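Local structure of DUF1987 domain-containing protein (Pseudomonas aeruginosa, 6K4F) at residues A[15-20]-A[24-29]; A[35-40]-A[67-72]; A[78-83]-A[119-124]. The protein takes part in the SiaABC threonine phosphorylation pathway that controls biofilm formation in response to carbon availability, probably as its regulatory phosphoprotein. All coordinates share one frame; numbering follows the deposited sequence.

Contact 1. Residues A[15-20]-A[24-29]; sequences PAIQGD and GRLSMQ
Q18 and Q29 have CG anti to the carbonyl carbon, and each chain then bends at chi2 (92° and 90°), which brings their amides together diagonally across the antiparallel hairpin of strands 16-20 and 25-29. The bonding is reciprocal: Q29 NE2 donates to Q18 OE1 at 2.8 Å, and Q18 NE2 to Q29 OE1 at 2.9 Å. Each oxygen accepts on a lone pair in its carbonyl plane, and the amide planes lie only 16° apart. Glutamine suits both sites because one amide can give and take at once.

In the backbone, A16 with Q29, Q18 with S27 and D20 with R25 are hydrogen-bonded pairs; S27 N reaches Q18 O at 2.8 Å. A water joins Q18 O to S27 OG. At the turn, G24 and R25 both face D20, a G1 beta bulge, and the positive phi of G24 favours glycine. The D20 carboxylate bonds A23 N, and the poorly ordered R25 side chain forms a salt bridge with E60.

The other face is apolar. I17 CG2 meets L26 CD1 at 3.8 Å, beside G19, while I17 and M28 run side by side toward the helices. The hairpin is therefore two-sided: two glutamines satisfy each other on one face, and apolar side chains (I17, L26 and the thioether of M28) turn to the core.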
ATOM      1  N   PRO A  15      -1.984   7.931   8.046  1.00 31.23           N
ATOM      2  CA  PRO A  15      -1.799   8.426   6.678  1.00 31.55           C
ATOM      3  C   PRO A  15      -3.113   8.694   5.972  1.00 31.72           C
ATOM      4  O   PRO A  15      -4.146   8.076   6.248  1.00 26.97           O
ATOM      5  CB  PRO A  15      -1.052   7.278   5.989  1.00 28.32           C
ATOM      6  CG  PRO A  15      -1.509   6.079   6.706  1.00 30.85           C
ATOM      7  CD  PRO A  15      -1.676   6.495   8.150  1.00 31.89           C
ATOM      8  N   ALA A  16      -3.052   9.631   5.031  1.00 26.90           N
ATOM      9  CA  ALA A  16      -4.139   9.786   4.084  1.00 28.26           C
ATOM     10  C   ALA A  16      -4.077   8.638   3.078  1.00 28.25           C
ATOM     11  O   ALA A  16      -3.004   8.323   2.550  1.00 28.90           O
ATOM     12  CB  ALA A  16      -4.036  11.145   3.382  1.00 28.42           C
ATOM     13  N   ILE A  17      -5.213   7.981   2.849  1.00 22.58           N
ATOM     14  CA  ILE A  17      -5.297   6.821   1.962  1.00 24.13           C
ATOM     15  C   ILE A  17      -6.417   7.053   0.961  1.00 29.66           C
ATOM     16  O   ILE A  17      -7.540   7.404   1.347  1.00 27.80           O
ATOM     17  CB  ILE A  17      -5.542   5.513   2.741  1.00 27.57           C
ATOM     18  CG1 ILE A  17      -4.444   5.291   3.775  1.00 28.03           C
ATOM     19  CG2 ILE A  17      -5.683   4.336   1.781  1.00 26.25           C
ATOM     20  CD1 ILE A  17      -4.744   4.131   4.752  1.00 30.80           C
ATOM     21  N   GLN A  18      -6.118   6.856  -0.323  1.00 26.13           N
ATOM     22  CA  GLN A  18      -7.110   6.970  -1.388  1.00 28.05           C
ATOM     23  C   GLN A  18      -7.072   5.707  -2.226  1.00 30.18           C
ATOM     24  O   GLN A  18      -6.037   5.384  -2.833  1.00 31.27           O
ATOM     25  CB  GLN A  18      -6.858   8.197  -2.274  1.00 31.30           C
ATOM     26  CG  GLN A  18      -6.715   9.484  -1.502  1.00 35.91           C
ATOM     27  CD  GLN A  18      -5.275   9.795  -1.140  1.00 36.52           C
ATOM     28  OE1 GLN A  18      -4.360   9.582  -1.941  1.00 33.88           O
ATOM     29  NE2 GLN A  18      -5.063  10.296   0.076  1.00 35.14           N
ATOM     30  N   GLY A  19      -8.183   4.985  -2.237  1.00 26.78           N
ATOM     31  CA  GLY A  19      -8.368   3.877  -3.150  1.00 27.43           C
ATOM     32  C   GLY A  19      -9.230   4.303  -4.320  1.00 32.68           C
ATOM     33  O   GLY A  19     -10.436   4.496  -4.154  1.00 33.74           O
ATOM     34  N   ASP A  20      -8.638   4.464  -5.505  1.00 29.92           N
ATOM     35  CA  ASP A  20      -9.376   4.880  -6.698  1.00 32.13           C
ATOM     36  C   ASP A  20      -9.800   3.626  -7.453  1.00 38.12           C
ATOM     37  O   ASP A  20      -8.988   3.015  -8.158  1.00 33.93           O
ATOM     38  CB  ASP A  20      -8.514   5.794  -7.570  1.00 31.15           C
ATOM     39  CG  ASP A  20      -9.319   6.503  -8.665  1.00 44.78           C
ATOM     40  OD1 ASP A  20     -10.252   5.896  -9.238  1.00 42.02           O
ATOM     41  OD2 ASP A  20      -9.020   7.682  -8.950  1.00 51.17           O
ATOM     42  N   GLY A  24      -7.914   1.943 -10.549  1.00 39.58           N
ATOM     43  CA  GLY A  24      -7.135   0.854 -10.003  1.00 36.97           C
ATOM     44  C   GLY A  24      -5.851   1.361  -9.378  1.00 36.19           C
ATOM     45  O   GLY A  24      -4.753   0.916  -9.732  1.00 40.82           O
ATOM     46  N   ARG A  25      -5.981   2.322  -8.468  1.00 31.87           N
ATOM     47  CA  ARG A  25      -4.846   2.956  -7.818  1.00 31.88           C
ATOM     48  C   ARG A  25      -5.106   3.016  -6.328  1.00 32.55           C
ATOM     49  O   ARG A  25      -6.165   3.483  -5.898  1.00 36.40           O
ATOM     50  CB  ARG A  25      -4.608   4.374  -8.342  1.00 38.95           C
ATOM     51  CG  ARG A  25      -3.718   4.419  -9.543  1.00 60.66           C
ATOM     52  CD  ARG A  25      -3.314   5.845  -9.908  1.00 73.22           C
ATOM     53  NE  ARG A  25      -2.120   5.919 -10.759  1.00 84.05           N
ATOM     54  CZ  ARG A  25      -1.897   5.204 -11.866  1.00 91.18           C
ATOM     55  NH1 ARG A  25      -2.791   4.342 -12.336  1.00 93.73           N
ATOM     56  NH2 ARG A  25      -0.763   5.373 -12.530  1.00 94.34           N
ATOM     57  N   LEU A  26      -4.138   2.566  -5.541  1.00 28.22           N
ATOM     58  CA  LEU A  26      -4.181   2.752  -4.096  1.00 26.44           C
ATOM     59  C   LEU A  26      -3.000   3.631  -3.710  1.00 27.66           C
ATOM     60  O   LEU A  26      -1.837   3.272  -3.966  1.00 29.60           O
ATOM     61  CB  LEU A  26      -4.152   1.407  -3.370  1.00 28.71           C
ATOM     62  CG  LEU A  26      -4.136   1.496  -1.850  1.00 27.76           C
ATOM     63  CD1 LEU A  26      -5.427   2.183  -1.375  1.00 29.41           C
ATOM     64  CD2 LEU A  26      -4.018   0.107  -1.260  1.00 28.18           C
ATOM     65  N   SER A  27      -3.293   4.778  -3.107  1.00 25.86           N
ATOM     66  CA  SER A  27      -2.300   5.785  -2.752  1.00 27.23           C
ATOM     67  C   SER A  27      -2.319   6.024  -1.250  1.00 30.98           C
ATOM     68  O   SER A  27      -3.388   6.019  -0.633  1.00 27.96           O
ATOM     69  CB  SER A  27      -2.583   7.116  -3.477  1.00 29.18           C
ATOM     70  OG  SER A  27      -2.587   6.926  -4.892  1.00 37.34           O
ATOM     71  N   MET A  28      -1.135   6.246  -0.664  1.00 27.35           N
ATOM     72  CA  MET A  28      -1.016   6.609   0.747  1.00 27.23           C
ATOM     73  C   MET A  28       0.067   7.654   0.959  1.00 31.39           C
ATOM     74  O   MET A  28       1.156   7.547   0.394  1.00 31.75           O
ATOM     75  CB  MET A  28      -0.672   5.406   1.620  1.00 27.81           C
ATOM     76  CG  MET A  28      -1.484   4.207   1.348  1.00 29.78           C
ATOM     77  SD  MET A  28      -1.063   2.922   2.534  1.00 32.44           S
ATOM     78  CE  MET A  28      -1.791   1.519   1.712  1.00 32.11           C
ATOM     79  N   GLN A  29      -0.205   8.619   1.839  1.00 29.91           N
ATOM     80  CA  GLN A  29       0.742   9.686   2.136  1.00 30.87           C
ATOM     81  C   GLN A  29       0.756   9.953   3.629  1.00 32.73           C
ATOM     82  O   GLN A  29      -0.308  10.079   4.239  1.00 34.34           O
ATOM     83  CB  GLN A  29       0.381  10.981   1.395  1.00 31.75           C
ATOM     84  CG  GLN A  29       0.090  10.808  -0.080  1.00 36.19           C
ATOM     85  CD  GLN A  29      -1.375  10.519  -0.373  1.00 42.59           C
ATOM     86  OE1 GLN A  29      -2.274  11.017   0.308  1.00 43.37           O
ATOM     87  NE2 GLN A  29      -1.620   9.738  -1.413  1.00 38.63           N
TER
HETATM   88  O   HOH W   1      -5.333   6.452  -5.536  1.00 34.64           O

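Contact 2. Residues A[35-40]-A[67-72]; sequences ENSYEL and YLNTSS
N69 is where 67-72 first nears S37 of 35-40, its OD1 lying 3.8 Å from S37 OG, at the point where strand 59-68 gives way to helix 70-88. With CG between the backbone N and the carbonyl carbon (chi1 68°), the N69 amide folds back over the first turn as N-cap. OD1 accepts from S72 N at 3.0 Å and from S72 OG at 2.8 Å, the two donors arriving from opposite faces of its plane. N69 ND2 is used too, donating to P34 O, so this asparagine ties the helix start to the loop before 37-53.

T70 follows; an exposed threonine at this helix start would be consistent with the phosphoacceptor position of STAS-type regulators.

S71 points its CB toward S37. Its OG lies only 2.4 Å from S37 OG, a very short hydrogen bond in which either hydroxyl could be the donor; the exact length is doubtful. S72 OG, which also bonds S32 OG, stands 3.4 Å from S37 OG, a weak and unsettled interaction. Serine fits each place, being small enough for two helix starts to meet, each capped by an asparagine (N36 accepts from E39 N). Hydroxyls that can both give and accept thus make this junction a small polar network, beside an N69 OD1 gripped by both S72 N and S72 OG.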
ATOM      1  N   GLU A  35      -2.490   3.986  17.295  1.00 52.54           N
ATOM      2  CA  GLU A  35      -2.566   3.053  18.414  1.00 59.86           C
ATOM      3  C   GLU A  35      -3.113   1.706  17.964  1.00 54.23           C
ATOM      4  O   GLU A  35      -2.633   0.655  18.398  1.00 56.25           O
ATOM      5  CB  GLU A  35      -3.431   3.640  19.527  1.00 71.01           C
ATOM      6  CG  GLU A  35      -4.790   4.139  19.053  1.00 79.24           C
ATOM      7  CD  GLU A  35      -5.250   5.376  19.796  1.00 87.12           C
ATOM      8  OE1 GLU A  35      -5.979   6.195  19.196  1.00 90.46           O
ATOM      9  OE2 GLU A  35      -4.883   5.530  20.981  1.00 92.03           O
ATOM     10  N   ASN A  36      -4.095   1.717  17.073  1.00 49.19           N
ATOM     11  CA  ASN A  36      -4.735   0.500  16.582  1.00 46.66           C
ATOM     12  C   ASN A  36      -4.576   0.477  15.065  1.00 36.83           C
ATOM     13  O   ASN A  36      -5.369   1.091  14.343  1.00 41.72           O
ATOM     14  CB  ASN A  36      -6.203   0.464  17.009  1.00 46.01           C
ATOM     15  CG  ASN A  36      -6.837  -0.894  16.810  1.00 47.79           C
ATOM     16  OD1 ASN A  36      -6.502  -1.624  15.875  1.00 46.35           O
ATOM     17  ND2 ASN A  36      -7.765  -1.245  17.695  1.00 49.12           N
ATOM     18  N   SER A  37      -3.558  -0.233  14.573  1.00 35.30           N
ATOM     19  CA  SER A  37      -3.315  -0.225  13.134  1.00 38.54           C
ATOM     20  C   SER A  37      -4.299  -1.097  12.372  1.00 34.08           C
ATOM     21  O   SER A  37      -4.630  -0.780  11.224  1.00 40.30           O
ATOM     22  CB  SER A  37      -1.882  -0.664  12.818  1.00 47.29           C
ATOM     23  OG  SER A  37      -0.952   0.342  13.182  1.00 55.11           O
ATOM     24  N   TYR A  38      -4.795  -2.182  12.963  1.00 38.33           N
ATOM     25  CA  TYR A  38      -5.770  -2.961  12.215  1.00 48.58           C
ATOM     26  C   TYR A  38      -7.115  -2.243  12.127  1.00 41.95           C
ATOM     27  O   TYR A  38      -7.867  -2.469  11.176  1.00 41.51           O
ATOM     28  CB  TYR A  38      -5.927  -4.356  12.808  1.00 67.37           C
ATOM     29  CG  TYR A  38      -5.949  -5.427  11.732  1.00 81.74           C
ATOM     30  CD1 TYR A  38      -7.117  -6.134  11.450  1.00 88.56           C
ATOM     31  CD2 TYR A  38      -4.810  -5.708  10.977  1.00 84.19           C
ATOM     32  CE1 TYR A  38      -7.145  -7.104  10.460  1.00 89.60           C
ATOM     33  CE2 TYR A  38      -4.831  -6.674   9.987  1.00 86.55           C
ATOM     34  CZ  TYR A  38      -6.001  -7.369   9.734  1.00 90.16           C
ATOM     35  OH  TYR A  38      -6.030  -8.332   8.751  1.00 94.02           O
ATOM     36  N   GLU A  39      -7.430  -1.364  13.083  1.00 41.57           N
ATOM     37  CA  GLU A  39      -8.626  -0.536  12.931  1.00 37.97           C
ATOM     38  C   GLU A  39      -8.503   0.359  11.705  1.00 36.94           C
ATOM     39  O   GLU A  39      -9.484   0.574  10.977  1.00 39.30           O
ATOM     40  CB  GLU A  39      -8.863   0.314  14.179  1.00 47.38           C
ATOM     41  CG  GLU A  39      -9.886  -0.250  15.160  1.00 57.97           C
ATOM     42  CD  GLU A  39     -11.156  -0.746  14.482  1.00 63.93           C
ATOM     43  OE1 GLU A  39     -11.304  -1.979  14.320  1.00 66.29           O
ATOM     44  OE2 GLU A  39     -12.010   0.093  14.116  1.00 65.16           O
ATOM     45  N   LEU A  40      -7.299   0.871  11.447  1.00 34.15           N
ATOM     46  CA  LEU A  40      -7.088   1.755  10.307  1.00 32.79           C
ATOM     47  C   LEU A  40      -6.918   0.977   9.002  1.00 32.70           C
ATOM     48  O   LEU A  40      -7.516   1.336   7.984  1.00 28.27           O
ATOM     49  CB  LEU A  40      -5.875   2.645  10.570  1.00 32.74           C
ATOM     50  CG  LEU A  40      -5.548   3.623   9.444  1.00 44.20           C
ATOM     51  CD1 LEU A  40      -6.507   4.797   9.518  1.00 45.78           C
ATOM     52  CD2 LEU A  40      -4.094   4.075   9.540  1.00 50.14           C
ATOM     53  N   TYR A  67       7.228   7.888   8.466  1.00 44.14           N
ATOM     54  CA  TYR A  67       7.412   6.967   9.580  1.00 46.52           C
ATOM     55  C   TYR A  67       6.303   5.914   9.607  1.00 45.42           C
ATOM     56  O   TYR A  67       5.129   6.220   9.386  1.00 46.96           O
ATOM     57  CB  TYR A  67       7.436   7.731  10.902  1.00 52.22           C
ATOM     58  CG  TYR A  67       7.712   6.848  12.088  1.00 60.77           C
ATOM     59  CD1 TYR A  67       8.969   6.295  12.281  1.00 66.02           C
ATOM     60  CD2 TYR A  67       6.718   6.557  13.009  1.00 63.21           C
ATOM     61  CE1 TYR A  67       9.231   5.477  13.364  1.00 73.71           C
ATOM     62  CE2 TYR A  67       6.970   5.741  14.099  1.00 66.59           C
ATOM     63  CZ  TYR A  67       8.224   5.204  14.271  1.00 73.18           C
ATOM     64  OH  TYR A  67       8.476   4.389  15.354  1.00 81.77           O
ATOM     65  N   LEU A  68       6.682   4.661   9.861  1.00 37.06           N
ATOM     66  CA  LEU A  68       5.718   3.588  10.088  1.00 33.30           C
ATOM     67  C   LEU A  68       6.066   2.904  11.399  1.00 32.37           C
ATOM     68  O   LEU A  68       7.208   2.465  11.586  1.00 34.54           O
ATOM     69  CB  LEU A  68       5.728   2.558   8.957  1.00 30.03           C
ATOM     70  CG  LEU A  68       5.297   2.871   7.524  1.00 40.29           C
ATOM     71  CD1 LEU A  68       5.120   1.573   6.752  1.00 43.53           C
ATOM     72  CD2 LEU A  68       3.999   3.668   7.519  1.00 45.59           C
ATOM     73  N   ASN A  69       5.093   2.799  12.306  1.00 28.32           N
ATOM     74  CA  ASN A  69       5.386   2.064  13.527  1.00 29.99           C
ATOM     75  C   ASN A  69       5.298   0.564  13.253  1.00 29.39           C
ATOM     76  O   ASN A  69       5.006   0.120  12.142  1.00 31.66           O
ATOM     77  CB  ASN A  69       4.472   2.514  14.674  1.00 34.46           C
ATOM     78  CG  ASN A  69       3.018   2.127  14.477  1.00 33.52           C
ATOM     79  OD1 ASN A  69       2.623   1.634  13.423  1.00 30.67           O
ATOM     80  ND2 ASN A  69       2.193   2.383  15.503  1.00 33.03           N
ATOM     81  N   THR A  70       5.584  -0.231  14.283  1.00 32.35           N
ATOM     82  CA  THR A  70       5.666  -1.679  14.120  1.00 31.67           C
ATOM     83  C   THR A  70       4.377  -2.258  13.548  1.00 29.58           C
ATOM     84  O   THR A  70       4.406  -3.047  12.596  1.00 27.91           O
ATOM     85  CB  THR A  70       6.010  -2.312  15.470  1.00 36.15           C
ATOM     86  OG1 THR A  70       7.378  -2.012  15.781  1.00 36.35           O
ATOM     87  CG2 THR A  70       5.805  -3.842  15.448  1.00 31.58           C
ATOM     88  N   SER A  71       3.226  -1.868  14.102  1.00 30.28           N
ATOM     89  CA  SER A  71       1.986  -2.487  13.650  1.00 26.67           C
ATOM     90  C   SER A  71       1.642  -2.048  12.226  1.00 28.91           C
ATOM     91  O   SER A  71       1.045  -2.827  11.469  1.00 26.50           O
ATOM     92  CB  SER A  71       0.847  -2.184  14.634  1.00 31.41           C
ATOM     93  OG  SER A  71       0.573  -0.796  14.700  1.00 37.85           O
ATOM     94  N   SER A  72       2.085  -0.848  11.823  1.00 25.78           N
ATOM     95  CA  SER A  72       1.853  -0.379  10.457  1.00 26.28           C
ATOM     96  C   SER A  72       2.725  -1.138   9.463  1.00 25.17           C
ATOM     97  O   SER A  72       2.291  -1.446   8.351  1.00 26.37           O
ATOM     98  CB  SER A  72       2.131   1.123  10.356  1.00 27.60           C
ATOM     99  OG  SER A  72       1.131   1.858  11.031  1.00 30.54           O
TER

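Contact 3. Residues A[78-83]-A[119-124]; sequences DILDLL and FPFAIQ
L83 lays its CB obliquely against the F119 ring, 3.9 Å from CE2 and 4.1 Å from CZ. L80, one turn earlier on helix 70-88, meets the same ring with its CD2, 4.3 Å from F119 CZ, and its backbone O lies at the edge of that ring, 4.2 Å from CE2. The other methyl of L80, CD1, comes to the edge of the F121 ring, 4.3 Å from CE2. One leucine thus divides its two branches between two phenylalanines, a job for which its forked end is well shaped.

The rings come from neighbouring places but by different torsions. F119, in the loop before the strand, holds CG between its backbone N and carbonyl carbon (chi1 47°), whereas F121, in the strand itself, has CG anti to N (chi1 -171°). Both routes carry the aromatic groups inward toward the helix.

Further out, F113 of helix 108-115 packs on both L80 and F121, and L95 of strand 93-99 touches the same two residues. L83 continues the apolar layer onto V93, L59 and L61. Strand 121-125 is the outermost strand on its side of the sheet, held by backbone hydrogen bonds between P120, A122 and Q124 and strand 93-99, P120 taking part through its carbonyl.

No hydrogen bond crosses between 78-83 and 119-124. The join depends on burial and on the rings lying against the L80 methyls and the L83 CB, so between these two segments the loop and the start of the strand meet helix 70-88 through apolar contact.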
ATOM      1  N   ASP A  78       1.013  -7.243   5.086  1.00 29.65           N
ATOM      2  CA  ASP A  78      -0.199  -7.990   4.768  1.00 28.74           C
ATOM      3  C   ASP A  78      -0.761  -7.570   3.417  1.00 29.43           C
ATOM      4  O   ASP A  78      -1.158  -8.417   2.610  1.00 38.12           O
ATOM      5  CB  ASP A  78      -1.256  -7.790   5.863  1.00 30.09           C
ATOM      6  CG  ASP A  78      -0.911  -8.513   7.178  1.00 40.15           C
ATOM      7  OD1 ASP A  78      -0.033  -9.399   7.179  1.00 40.83           O
ATOM      8  OD2 ASP A  78      -1.544  -8.195   8.209  1.00 42.14           O
ATOM      9  N   ILE A  79      -0.799  -6.263   3.154  1.00 28.24           N
ATOM     10  CA  ILE A  79      -1.221  -5.773   1.844  1.00 25.23           C
ATOM     11  C   ILE A  79      -0.289  -6.286   0.750  1.00 31.15           C
ATOM     12  O   ILE A  79      -0.732  -6.803  -0.282  1.00 33.83           O
ATOM     13  CB  ILE A  79      -1.287  -4.237   1.858  1.00 26.43           C
ATOM     14  CG1 ILE A  79      -2.429  -3.764   2.779  1.00 30.98           C
ATOM     15  CG2 ILE A  79      -1.453  -3.701   0.442  1.00 32.96           C
ATOM     16  CD1 ILE A  79      -2.395  -2.264   3.067  1.00 28.63           C
ATOM     17  N   LEU A  80       1.016  -6.148   0.958  1.00 27.64           N
ATOM     18  CA  LEU A  80       1.975  -6.616  -0.043  1.00 31.98           C
ATOM     19  C   LEU A  80       1.844  -8.116  -0.276  1.00 35.58           C
ATOM     20  O   LEU A  80       1.960  -8.588  -1.412  1.00 34.79           O
ATOM     21  CB  LEU A  80       3.395  -6.259   0.392  1.00 34.84           C
ATOM     22  CG  LEU A  80       3.689  -4.755   0.451  1.00 38.91           C
ATOM     23  CD1 LEU A  80       5.143  -4.479   0.841  1.00 39.08           C
ATOM     24  CD2 LEU A  80       3.343  -4.087  -0.872  1.00 41.19           C
ATOM     25  N   ASP A  81       1.589  -8.886   0.789  1.00 36.09           N
ATOM     26  CA  ASP A  81       1.421 -10.324   0.615  1.00 45.54           C
ATOM     27  C   ASP A  81       0.162 -10.643  -0.183  1.00 45.50           C
ATOM     28  O   ASP A  81       0.162 -11.592  -0.981  1.00 42.35           O
ATOM     29  CB  ASP A  81       1.418 -11.033   1.976  1.00 54.39           C
ATOM     30  CG  ASP A  81       2.839 -11.260   2.540  1.00 67.37           C
ATOM     31  OD1 ASP A  81       3.790 -11.438   1.750  1.00 72.84           O
ATOM     32  OD2 ASP A  81       3.005 -11.280   3.782  1.00 71.66           O
ATOM     33  N   LEU A  82      -0.906  -9.855  -0.007  1.00 46.91           N
ATOM     34  CA  LEU A  82      -2.085  -9.996  -0.861  1.00 42.33           C
ATOM     35  C   LEU A  82      -1.739  -9.717  -2.321  1.00 42.44           C
ATOM     36  O   LEU A  82      -2.145 -10.458  -3.224  1.00 41.95           O
ATOM     37  CB  LEU A  82      -3.198  -9.059  -0.389  1.00 46.42           C
ATOM     38  CG  LEU A  82      -4.345  -9.670   0.420  1.00 55.43           C
ATOM     39  CD1 LEU A  82      -5.235 -10.502  -0.488  1.00 55.63           C
ATOM     40  CD2 LEU A  82      -3.823 -10.513   1.574  1.00 60.44           C
ATOM     41  N   LEU A  83      -1.007  -8.633  -2.575  1.00 36.42           N
ATOM     42  CA  LEU A  83      -0.620  -8.310  -3.941  1.00 34.22           C
ATOM     43  C   LEU A  83       0.285  -9.385  -4.528  1.00 36.45           C
ATOM     44  O   LEU A  83       0.191  -9.706  -5.719  1.00 37.49           O
ATOM     45  CB  LEU A  83       0.074  -6.953  -3.978  1.00 36.82           C
ATOM     46  CG  LEU A  83      -0.771  -5.758  -3.511  1.00 38.54           C
ATOM     47  CD1 LEU A  83       0.077  -4.502  -3.475  1.00 38.97           C
ATOM     48  CD2 LEU A  83      -1.926  -5.575  -4.451  1.00 40.57           C
ATOM     49  N   PHE A 119       6.591  -8.455  -8.085  1.00 34.75           N
ATOM     50  CA  PHE A 119       6.052  -7.527  -9.064  1.00 30.39           C
ATOM     51  C   PHE A 119       6.917  -6.281  -9.109  1.00 30.54           C
ATOM     52  O   PHE A 119       7.721  -6.039  -8.201  1.00 30.22           O
ATOM     53  CB  PHE A 119       4.607  -7.172  -8.701  1.00 31.75           C
ATOM     54  CG  PHE A 119       4.411  -6.815  -7.253  1.00 32.26           C
ATOM     55  CD1 PHE A 119       4.622  -5.519  -6.809  1.00 31.53           C
ATOM     56  CD2 PHE A 119       3.996  -7.770  -6.339  1.00 34.61           C
ATOM     57  CE1 PHE A 119       4.432  -5.176  -5.479  1.00 33.92           C
ATOM     58  CE2 PHE A 119       3.800  -7.440  -5.000  1.00 32.74           C
ATOM     59  CZ  PHE A 119       4.022  -6.144  -4.568  1.00 32.57           C
ATOM     60  N   PRO A 120       6.808  -5.482 -10.173  1.00 31.88           N
ATOM     61  CA  PRO A 120       7.563  -4.223 -10.237  1.00 31.42           C
ATOM     62  C   PRO A 120       7.358  -3.358  -9.001  1.00 29.92           C
ATOM     63  O   PRO A 120       6.229  -3.046  -8.614  1.00 28.73           O
ATOM     64  CB  PRO A 120       6.994  -3.540 -11.486  1.00 30.38           C
ATOM     65  CG  PRO A 120       6.527  -4.668 -12.338  1.00 33.12           C
ATOM     66  CD  PRO A 120       6.022  -5.716 -11.399  1.00 31.41           C
ATOM     67  N   PHE A 121       8.468  -2.914  -8.422  1.00 31.93           N
ATOM     68  CA  PHE A 121       8.482  -2.252  -7.115  1.00 30.91           C
ATOM     69  C   PHE A 121       9.584  -1.206  -7.231  1.00 32.15           C
ATOM     70  O   PHE A 121      10.770  -1.509  -7.059  1.00 32.69           O
ATOM     71  CB  PHE A 121       8.745  -3.268  -6.001  1.00 31.08           C
ATOM     72  CG  PHE A 121       8.567  -2.744  -4.582  1.00 31.15           C
ATOM     73  CD1 PHE A 121       9.213  -1.592  -4.143  1.00 32.27           C
ATOM     74  CD2 PHE A 121       7.813  -3.471  -3.665  1.00 29.40           C
ATOM     75  CE1 PHE A 121       9.082  -1.155  -2.839  1.00 34.66           C
ATOM     76  CE2 PHE A 121       7.670  -3.038  -2.354  1.00 27.86           C
ATOM     77  CZ  PHE A 121       8.301  -1.886  -1.933  1.00 29.62           C
ATOM     78  N   ALA A 122       9.192   0.009  -7.557  1.00 23.92           N
ATOM     79  CA  ALA A 122      10.124   1.091  -7.835  1.00 29.10           C
ATOM     80  C   ALA A 122      10.314   1.925  -6.577  1.00 34.84           C
ATOM     81  O   ALA A 122       9.343   2.474  -6.040  1.00 37.64           O
ATOM     82  CB  ALA A 122       9.583   1.957  -8.973  1.00 28.92           C
ATOM     83  N   ILE A 123      11.551   2.014  -6.106  1.00 32.94           N
ATOM     84  CA  ILE A 123      11.899   2.863  -4.974  1.00 29.29           C
ATOM     85  C   ILE A 123      12.547   4.106  -5.556  1.00 39.58           C
ATOM     86  O   ILE A 123      13.643   4.038  -6.130  1.00 39.75           O
ATOM     87  CB  ILE A 123      12.831   2.149  -3.989  1.00 36.73           C
ATOM     88  CG1 ILE A 123      12.184   0.850  -3.510  1.00 34.84           C
ATOM     89  CG2 ILE A 123      13.157   3.068  -2.827  1.00 39.88           C
ATOM     90  CD1 ILE A 123      13.103  -0.013  -2.636  1.00 36.98           C
ATOM     91  N   GLN A 124      11.881   5.242  -5.401  1.00 35.49           N
ATOM     92  CA  GLN A 124      12.173   6.417  -6.207  1.00 47.44           C
ATOM     93  C   GLN A 124      12.431   7.618  -5.315  1.00 44.16           C
ATOM     94  O   GLN A 124      11.526   8.077  -4.605  1.00 35.92           O
ATOM     95  CB  GLN A 124      11.018   6.687  -7.169  1.00 47.98           C
ATOM     96  CG  GLN A 124      10.662   5.465  -7.994  1.00 52.74           C
ATOM     97  CD  GLN A 124      10.285   5.808  -9.413  1.00 56.77           C
ATOM     98  OE1 GLN A 124       9.278   6.471  -9.649  1.00 58.11           O
ATOM     99  NE2 GLN A 124      11.092   5.355 -10.371  1.00 54.42           N
TER

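The three contacts follow one another along the chain and all reach the same mixed sheet. Contact 1 supplies its hairpin, contact 3 its last strand, and these lie on opposite sides of the chain's centre, with centres about 14 Å apart. They still touch through the core, where M28 CE meets I79 CD1 at 4.1 Å. Contact 2 sits at the starts of helices 37-53 and 70-88, about 16 Å from contact 1 and 18 Å from contact 3, centre to centre. Contacts 1 and 2 touch where P15 CD packs on L40 CD2, 3.7 Å apart, and helix 70-88 runs from the serine junction at its start directly into the apolar core of contact 3.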